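Local atomic coordinates of acyl-coenzyme A oxidase 3 (Yarrowia lipolytica, PDB entry 5YS9), a protein that oxidises acyl-CoA esters to trans-2-enoyl-CoA with FAD as cofactor, passing electrons to oxygen to form hydrogen peroxide in peroxisomal fatty acid beta-oxidation. Residues E495-S500 and L510-E515; E531-G536 and D540-E545; L600-R603 and Q608-D611. All coordinates share one frame; numbering follows the deposited sequence.

Interaction 1: E495-S500 and L510-E515; sequences EQATLS and LIEAWE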
loop_
_atom_site.group_PDB
_atom_site.type_symbol
_atom_site.label_atom_id
_atom_site.label_comp_id
_atom_site.label_asym_id
_atom_site.label_seq_id
_atom_site.Cartn_x
_atom_site.Cartn_y
_atom_site.Cartn_z
ATOM N N GLU A 495 -17.196 34.296 2.048
ATOM C CA GLU A 495 -16.261 35.157 1.313
ATOM C C GLU A 495 -15.330 35.882 2.297
ATOM O O GLU A 495 -14.128 35.856 2.135
ATOM C CB GLU A 495 -16.995 36.170 0.407
ATOM C CG GLU A 495 -17.835 35.522 -0.695
ATOM C CD GLU A 495 -18.685 36.486 -1.543
ATOM O OE1 GLU A 495 -19.167 37.539 -1.075
ATOM O OE2 GLU A 495 -18.904 36.155 -2.709
ATOM N N GLN A 496 -15.911 36.481 3.328
ATOM C CA GLN A 496 -15.192 37.312 4.300
ATOM C C GLN A 496 -14.693 36.484 5.501
ATOM O O GLN A 496 -13.758 36.899 6.169
ATOM C CB GLN A 496 -16.099 38.445 4.857
ATOM C CG GLN A 496 -17.007 39.194 3.867
ATOM C CD GLN A 496 -16.278 40.240 3.037
ATOM O OE1 GLN A 496 -16.054 40.066 1.833
ATOM N NE2 GLN A 496 -15.916 41.339 3.678
ATOM N N ALA A 497 -15.341 35.350 5.793
ATOM C CA ALA A 497 -15.074 34.561 7.019
ATOM C C ALA A 497 -13.585 34.283 7.321
ATOM O O ALA A 497 -12.788 33.956 6.414
ATOM C CB ALA A 497 -15.859 33.250 6.989
ATOM N N THR A 498 -13.228 34.441 8.583
ATOM C CA THR A 498 -11.892 34.173 9.087
ATOM C C THR A 498 -12.045 33.659 10.495
ATOM O O THR A 498 -13.134 33.666 11.037
ATOM C CB THR A 498 -10.975 35.406 9.094
ATOM O OG1 THR A 498 -11.658 36.512 9.678
ATOM C CG2 THR A 498 -10.556 35.764 7.698
ATOM N N LEU A 499 -10.967 33.155 11.068
ATOM C CA LEU A 499 -11.028 32.654 12.422
ATOM C C LEU A 499 -11.392 33.751 13.406
ATOM O O LEU A 499 -12.240 33.556 14.248
ATOM C CB LEU A 499 -9.692 32.043 12.802
ATOM C CG LEU A 499 -9.643 31.285 14.118
ATOM C CD1 LEU A 499 -10.677 30.183 14.135
ATOM C CD2 LEU A 499 -8.254 30.733 14.355
ATOM N N SER A 500 -10.775 34.915 13.272
ATOM C CA SER A 500 -11.149 36.082 14.062
ATOM C C SER A 500 -11.126 35.839 15.562
ATOM O O SER A 500 -11.998 36.305 16.284
ATOM C CB SER A 500 -12.526 36.584 13.648
ATOM O OG SER A 500 -12.663 36.575 12.247
ATOM N N LEU A 510 -14.812 24.983 13.192
ATOM C CA LEU A 510 -14.130 23.999 12.364
ATOM C C LEU A 510 -15.026 23.562 11.176
ATOM O O LEU A 510 -14.530 23.380 10.055
ATOM C CB LEU A 510 -13.705 22.795 13.213
ATOM C CG LEU A 510 -12.866 22.997 14.491
ATOM C CD1 LEU A 510 -12.668 21.653 15.178
ATOM C CD2 LEU A 510 -11.528 23.669 14.222
ATOM N N ILE A 511 -16.342 23.444 11.389
ATOM C CA ILE A 511 -17.236 23.202 10.239
ATOM C C ILE A 511 -17.163 24.352 9.207
ATOM O O ILE A 511 -16.986 24.128 7.989
ATOM C CB ILE A 511 -18.669 22.931 10.684
ATOM C CG1 ILE A 511 -18.744 21.516 11.298
ATOM C CG2 ILE A 511 -19.640 23.040 9.503
ATOM C CD1 ILE A 511 -20.009 21.223 12.084
ATOM N N GLU A 512 -17.245 25.574 9.715
ATOM C CA GLU A 512 -17.231 26.748 8.861
ATOM C C GLU A 512 -15.918 26.794 8.068
ATOM O O GLU A 512 -15.902 27.104 6.878
ATOM C CB GLU A 512 -17.436 28.010 9.703
ATOM C CG GLU A 512 -17.755 29.270 8.907
ATOM C CD GLU A 512 -17.411 30.518 9.698
ATOM O OE1 GLU A 512 -16.385 31.171 9.436
ATOM O OE2 GLU A 512 -18.148 30.830 10.640
ATOM N N ALA A 513 -14.833 26.441 8.733
ATOM C CA ALA A 513 -13.523 26.455 8.095
ATOM C C ALA A 513 -13.399 25.448 6.912
ATOM O O ALA A 513 -12.745 25.745 5.932
ATOM C CB ALA A 513 -12.441 26.205 9.142
ATOM N N TRP A 514 -14.034 24.276 7.024
ATOM C CA TRP A 514 -14.120 23.314 5.899
ATOM C C TRP A 514 -15.085 23.772 4.789
ATOM O O TRP A 514 -14.860 23.482 3.593
ATOM C CB TRP A 514 -14.454 21.879 6.394
ATOM C CG TRP A 514 -13.245 21.247 6.921
ATOM C CD1 TRP A 514 -12.918 21.050 8.233
ATOM C CD2 TRP A 514 -12.122 20.808 6.149
ATOM N NE1 TRP A 514 -11.648 20.503 8.318
ATOM C CE2 TRP A 514 -11.141 20.343 7.058
ATOM C CE3 TRP A 514 -11.842 20.770 4.767
ATOM C CZ2 TRP A 514 -9.903 19.822 6.632
ATOM C CZ3 TRP A 514 -10.628 20.238 4.340
ATOM C CH2 TRP A 514 -9.658 19.783 5.278
ATOM N N GLU A 515 -16.158 24.461 5.182
ATOM C CA GLU A 515 -17.046 25.108 4.213
ATOM C C GLU A 515 -16.307 26.201 3.471
ATOM O O GLU A 515 -16.455 26.323 2.238
ATOM C CB GLU A 515 -18.343 25.623 4.877
ATOM C CG GLU A 515 -19.238 24.500 5.415
ATOM C CD GLU A 515 -20.558 24.994 6.015
ATOM O OE1 GLU A 515 -20.736 26.222 6.222
ATOM O OE2 GLU A 515 -21.450 24.155 6.279
#
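Glu512 reaches out from helix 507-534 to meet Ala497, which sits in the long loop that joins helix 458-477 to that same helix. The loop doubles back over the early turns of the helix it leads into, within the helical C-terminal part of this acyl-CoA oxidase. The contact is small and rests on one reach: with chi1 at -167° the CG of Glu512 is thrown to the far side from the backbone N, and the extended chain beyond carries the carboxylate off the helix surface to the loop. Its OE1 comes to 3.3 Å from Ala497 CB, while CD stays back at 4.1 Å. The methyl approaches obliquely from one face of the carboxylate, well off its plane. This is van der Waals packing of a methyl against an oxygen, with no donor between them.

The other oxygen does the polar work. Glu512 OE2 forms a salt bridge with Arg502 NH1, a direct tie from helix to loop; through NH2 the same arginine also holds Thr498 O. Lys516 NZ, one turn on along the helix, hydrogen-bonds Ala497 O, and two successive loop carbonyls thus each accept from a basic side chain.

Thr498 points its CB away from the helix. Its OG1 lies between its own backbone N and carbonyl carbon (chi1 48°), and from there it donates to the hydroxyl of Ser500. Ser500 OG turns back in its turn to give a weak bond to Thr498 O at 3.2 Å, and the Thr498 OG1 to Ser500 OG bond is 2.8 Å long.

Interaction 2: E531-G536 and D540-E545; sequences ELTKGG and DQAFEE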
loop_
_atom_site.group_PDB
_atom_site.type_symbol
_atom_site.label_atom_id
_atom_site.label_comp_id
_atom_site.label_asym_id
_atom_site.label_seq_id
_atom_site.Cartn_x
_atom_site.Cartn_y
_atom_site.Cartn_z
ATOM N N GLU A 531 -13.745 31.800 -17.530
ATOM C CA GLU A 531 -12.747 32.523 -18.335
ATOM C C GLU A 531 -12.339 31.667 -19.546
ATOM O O GLU A 531 -12.126 32.194 -20.648
ATOM C CB GLU A 531 -11.478 32.884 -17.545
ATOM C CG GLU A 531 -11.597 33.970 -16.477
ATOM C CD GLU A 531 -10.357 34.005 -15.545
ATOM O OE1 GLU A 531 -10.515 34.107 -14.297
ATOM O OE2 GLU A 531 -9.207 33.896 -16.067
ATOM N N LEU A 532 -12.222 30.355 -19.336
ATOM C CA LEU A 532 -11.671 29.477 -20.362
ATOM C C LEU A 532 -12.664 29.174 -21.477
ATOM O O LEU A 532 -12.245 29.026 -22.635
ATOM C CB LEU A 532 -11.116 28.184 -19.749
ATOM C CG LEU A 532 -9.745 28.297 -19.064
ATOM C CD1 LEU A 532 -9.533 27.038 -18.248
ATOM C CD2 LEU A 532 -8.590 28.500 -20.038
ATOM N N THR A 533 -13.935 29.010 -21.142
ATOM C CA THR A 533 -14.981 28.894 -22.153
ATOM C C THR A 533 -15.246 30.174 -22.961
ATOM O O THR A 533 -15.433 30.123 -24.167
ATOM C CB THR A 533 -16.291 28.329 -21.576
ATOM O OG1 THR A 533 -16.816 29.211 -20.586
ATOM C CG2 THR A 533 -16.047 26.989 -20.953
ATOM N N LYS A 534 -15.251 31.312 -22.281
ATOM C CA LYS A 534 -15.431 32.612 -22.915
ATOM C C LYS A 534 -14.273 32.821 -23.850
ATOM O O LYS A 534 -14.408 33.404 -24.913
ATOM C CB LYS A 534 -15.471 33.730 -21.886
ATOM C CG LYS A 534 -16.866 34.068 -21.396
ATOM C CD LYS A 534 -16.821 35.161 -20.345
ATOM C CE LYS A 534 -18.151 35.294 -19.634
ATOM N NZ LYS A 534 -18.018 36.066 -18.372
ATOM N N GLY A 535 -13.134 32.319 -23.412
ATOM C CA GLY A 535 -11.882 32.352 -24.130
ATOM C C GLY A 535 -11.941 31.433 -25.323
ATOM O O GLY A 535 -11.007 31.367 -26.094
ATOM N N GLY A 536 -13.031 30.688 -25.438
ATOM C CA GLY A 536 -13.282 29.840 -26.583
ATOM C C GLY A 536 -13.084 28.344 -26.487
ATOM O O GLY A 536 -13.363 27.644 -27.450
ATOM N N ASP A 540 -15.786 20.538 -22.487
ATOM C CA ASP A 540 -14.831 19.459 -22.298
ATOM C C ASP A 540 -13.364 19.882 -22.195
ATOM O O ASP A 540 -12.667 19.380 -21.333
ATOM C CB ASP A 540 -15.000 18.432 -23.410
ATOM C CG ASP A 540 -16.305 17.692 -23.306
ATOM O OD1 ASP A 540 -16.836 17.575 -22.174
ATOM O OD2 ASP A 540 -16.789 17.225 -24.364
ATOM N N GLN A 541 -12.898 20.788 -23.049
ATOM C CA GLN A 541 -11.482 21.184 -23.047
ATOM C C GLN A 541 -11.106 21.998 -21.814
ATOM O O GLN A 541 -9.955 21.964 -21.333
ATOM C CB GLN A 541 -11.145 21.995 -24.291
ATOM C CG GLN A 541 -11.157 21.211 -25.595
ATOM C CD GLN A 541 -11.184 22.119 -26.834
ATOM O OE1 GLN A 541 -11.689 23.259 -26.790
ATOM N NE2 GLN A 541 -10.646 21.611 -27.949
ATOM N N ALA A 542 -12.082 22.757 -21.330
ATOM C CA ALA A 542 -11.933 23.544 -20.116
ATOM C C ALA A 542 -11.788 22.649 -18.882
ATOM O O ALA A 542 -10.888 22.866 -18.078
ATOM C CB ALA A 542 -13.127 24.480 -19.969
ATOM N N PHE A 543 -12.668 21.651 -18.739
ATOM C CA PHE A 543 -12.557 20.680 -17.647
ATOM C C PHE A 543 -11.189 19.940 -17.646
ATOM O O PHE A 543 -10.580 19.744 -16.576
ATOM C CB PHE A 543 -13.715 19.675 -17.710
ATOM C CG PHE A 543 -15.042 20.263 -17.369
ATOM C CD1 PHE A 543 -15.225 20.991 -16.186
ATOM C CD2 PHE A 543 -16.151 20.072 -18.211
ATOM C CE1 PHE A 543 -16.477 21.525 -15.867
ATOM C CE2 PHE A 543 -17.409 20.598 -17.889
ATOM C CZ PHE A 543 -17.565 21.322 -16.717
ATOM N N GLU A 544 -10.697 19.580 -18.840
ATOM C CA GLU A 544 -9.368 18.947 -19.003
ATOM C C GLU A 544 -8.246 19.890 -18.516
ATOM O O GLU A 544 -7.360 19.475 -17.753
ATOM C CB GLU A 544 -9.094 18.554 -20.458
ATOM C CG GLU A 544 -10.136 17.659 -21.124
ATOM C CD GLU A 544 -9.727 16.206 -21.174
ATOM O OE1 GLU A 544 -8.883 15.871 -22.064
ATOM O OE2 GLU A 544 -10.266 15.442 -20.318
ATOM N N GLU A 545 -8.287 21.143 -18.954
ATOM C CA GLU A 545 -7.384 22.180 -18.426
ATOM C C GLU A 545 -7.422 22.314 -16.908
ATOM O O GLU A 545 -6.445 22.786 -16.337
ATOM C CB GLU A 545 -7.695 23.580 -19.019
ATOM C CG GLU A 545 -7.104 23.859 -20.394
ATOM C CD GLU A 545 -5.601 23.663 -20.430
ATOM O OE1 GLU A 545 -4.926 23.948 -19.406
ATOM O OE2 GLU A 545 -5.108 23.200 -21.482
#
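Leu532 takes a chi1 of -78°, which sets CG anti to the carbonyl carbon and, with chi2 near trans, sends CD1 across to Glu545. In Thr533 a chi1 of 63° splits the branches: CG2 faces Ala542, while OG1 turns back along its own helix to hydrogen-bond Phe529 O. The methyl is thus given to the neighbouring helix.

Ala542 CB takes the middle place, 4.0 Å from Thr533 CG2 and 4.2 Å from Leu532 CB. One turn further on, Leu532 CD1 meets Glu545 CB at 4.0 Å, the two side chains crossing at about a right angle. Glu545 touches with its CB alone, because the bend at chi2 turns the carboxylate away from the leucine methyl.

This is a helix-loop-helix turn. Helix 507-534 stops in a Schellman motif, where Gly536 has a positive phi of 103° and its N bonds back to Thr533 O at 2.8 Å. Helix 539-545 starts almost at once, and Leu537 in the connection touches both Leu532 and Glu545. Helix 539-545 also meets the second subunit: Glu544 packs on Tyr348 of that chain, one of the residues lining an FAD pocket, and Glu545 on its Lys624.

The contacts across the pair are all carbon to carbon, so dispersion and burial do the work here, and the one hydroxyl involved, Thr533 OG1, spends its bond on its own helix.

Interaction 3: L600-R603 and Q608-D611; sequences LFLR and QPKD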
loop_
_atom_site.group_PDB
_atom_site.type_symbol
_atom_site.label_atom_id
_atom_site.label_comp_id
_atom_site.label_asym_id
_atom_site.label_seq_id
_atom_site.Cartn_x
_atom_site.Cartn_y
_atom_site.Cartn_z
ATOM N N LEU A 600 -4.441 24.960 2.450
ATOM C CA LEU A 600 -5.751 25.345 1.997
ATOM C C LEU A 600 -6.261 26.480 2.849
ATOM O O LEU A 600 -6.801 27.443 2.349
ATOM C CB LEU A 600 -6.687 24.168 2.202
ATOM C CG LEU A 600 -7.111 23.269 1.052
ATOM C CD1 LEU A 600 -6.050 23.135 -0.012
ATOM C CD2 LEU A 600 -7.523 21.915 1.586
ATOM N N PHE A 601 -6.091 26.339 4.150
ATOM C CA PHE A 601 -6.503 27.334 5.132
ATOM C C PHE A 601 -5.736 28.648 5.117
ATOM O O PHE A 601 -6.303 29.697 5.344
ATOM C CB PHE A 601 -6.594 26.699 6.505
ATOM C CG PHE A 601 -7.456 25.484 6.520
ATOM C CD1 PHE A 601 -6.945 24.259 6.164
ATOM C CD2 PHE A 601 -8.784 25.581 6.829
ATOM C CE1 PHE A 601 -7.739 23.142 6.155
ATOM C CE2 PHE A 601 -9.588 24.467 6.819
ATOM C CZ PHE A 601 -9.066 23.249 6.480
ATOM N N LEU A 602 -4.439 28.564 4.872
ATOM C CA LEU A 602 -3.606 29.747 4.672
ATOM C C LEU A 602 -4.016 30.524 3.411
ATOM O O LEU A 602 -4.240 31.724 3.439
ATOM C CB LEU A 602 -2.117 29.359 4.602
ATOM C CG LEU A 602 -1.216 29.656 5.833
ATOM C CD1 LEU A 602 -1.956 29.734 7.166
ATOM C CD2 LEU A 602 -0.028 28.676 5.911
ATOM N N ARG A 603 -4.128 29.818 2.309
ATOM C CA ARG A 603 -4.428 30.431 1.039
ATOM C C ARG A 603 -5.786 31.151 0.994
ATOM O O ARG A 603 -5.881 32.187 0.354
ATOM C CB ARG A 603 -4.348 29.361 -0.037
ATOM C CG ARG A 603 -4.455 29.860 -1.451
ATOM C CD ARG A 603 -5.851 29.681 -2.025
ATOM N NE ARG A 603 -5.736 29.344 -3.439
ATOM C CZ ARG A 603 -5.641 30.214 -4.440
ATOM N NH1 ARG A 603 -5.552 29.747 -5.680
ATOM N NH2 ARG A 603 -5.666 31.526 -4.236
ATOM N N GLN A 608 -3.957 32.287 9.868
ATOM C CA GLN A 608 -2.659 32.892 9.580
ATOM C C GLN A 608 -1.571 31.944 10.136
ATOM O O GLN A 608 -1.896 30.994 10.881
ATOM C CB GLN A 608 -2.576 34.292 10.215
ATOM C CG GLN A 608 -3.672 35.293 9.806
ATOM C CD GLN A 608 -4.251 36.010 11.029
ATOM O OE1 GLN A 608 -5.033 35.434 11.811
ATOM N NE2 GLN A 608 -3.838 37.249 11.226
ATOM N N PRO A 609 -0.286 32.176 9.766
ATOM C CA PRO A 609 0.842 31.375 10.255
ATOM C C PRO A 609 0.784 30.992 11.736
ATOM O O PRO A 609 1.055 29.848 12.079
ATOM C CB PRO A 609 2.021 32.281 9.973
ATOM C CG PRO A 609 1.639 32.905 8.650
ATOM C CD PRO A 609 0.153 33.093 8.686
ATOM N N LYS A 610 0.384 31.919 12.597
ATOM C CA LYS A 610 0.305 31.633 14.023
ATOM C C LYS A 610 -0.833 30.638 14.349
ATOM O O LYS A 610 -0.751 29.923 15.339
ATOM C CB LYS A 610 0.133 32.936 14.831
ATOM C CG LYS A 610 0.785 32.929 16.218
ATOM C CD LYS A 610 0.030 33.786 17.249
ATOM C CE LYS A 610 0.948 34.675 18.094
ATOM N NZ LYS A 610 1.165 36.008 17.448
ATOM N N ASP A 611 -1.889 30.584 13.543
ATOM C CA ASP A 611 -3.022 29.693 13.846
ATOM C C ASP A 611 -2.751 28.209 13.575
ATOM O O ASP A 611 -3.370 27.345 14.187
ATOM C CB ASP A 611 -4.262 30.136 13.083
ATOM C CG ASP A 611 -4.736 31.539 13.470
ATOM O OD1 ASP A 611 -4.742 31.866 14.675
ATOM O OD2 ASP A 611 -5.116 32.311 12.547
#
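Leu602 CD1 drives down onto the peptide that joins Gln608 to Pro609, and this is the tight part of the contact. The methyl stands 3.7 Å from Gln608 C, almost straight above the flat face of the peptide group, and 3.9 Å from both Gln608 O and Pro609 N. The proline ring gives a looser second touch, its CD at 4.2 Å from the same methyl. The CB of Leu602 does not aim at the partner; the turn comes from its torsions, both well off the staggered values (chi1 -105°), which swing CD1 across while CD2 stays farther from the proline.

The arrangement is a helix-loop-helix corner: helix 598-604 runs out, a few residues turn, and helix 609-628 begins at Pro609. Its first turn is held from within. Gln608 N donates to Asp611 OD2 over 2.9 Å in a nearly straight bond (167°), reaching the carboxylate on its anti side, 27° out of plane. That is one half of a capping box, the backbone N-H just ahead of the helix met by the side chain three residues on. Asp611 N closes the same turn onto Gln608 O at 2.7 Å.

The loose side is at Gln608, an exposed residue whose CB leads away from Leu602 and whose side chain extends into solvent, adding nothing to the packing. Inward, Phe601 turns away from the corner and meets Trp514 edge-to-face. Leu602 is also covered by the second subunit, where it packs on Arg603 of that chain, and Arg603 forms a salt bridge through NH1 with OD1 of Asp613 of the second subunit.

Overall arrangement
The three contacts follow one another along the chain, and each bridges a short excursion between consecutive elements of the helical C-terminal part. Helix 507-534 links the first two, running from the surface loop of interaction 1 near its start to the turn of interaction 2 at its end, their centres about 30 Å apart. Interaction 3 comes later in sequence but folds back beside interaction 1, with centres about 11 Å apart; they touch where Phe601 meets Ala513 and Trp514 and where Leu499 meets Asp611. Interactions 2 and 3, again about 30 Å apart by centres, both border the second subunit, so two corners of this helical part help form the dimer contact.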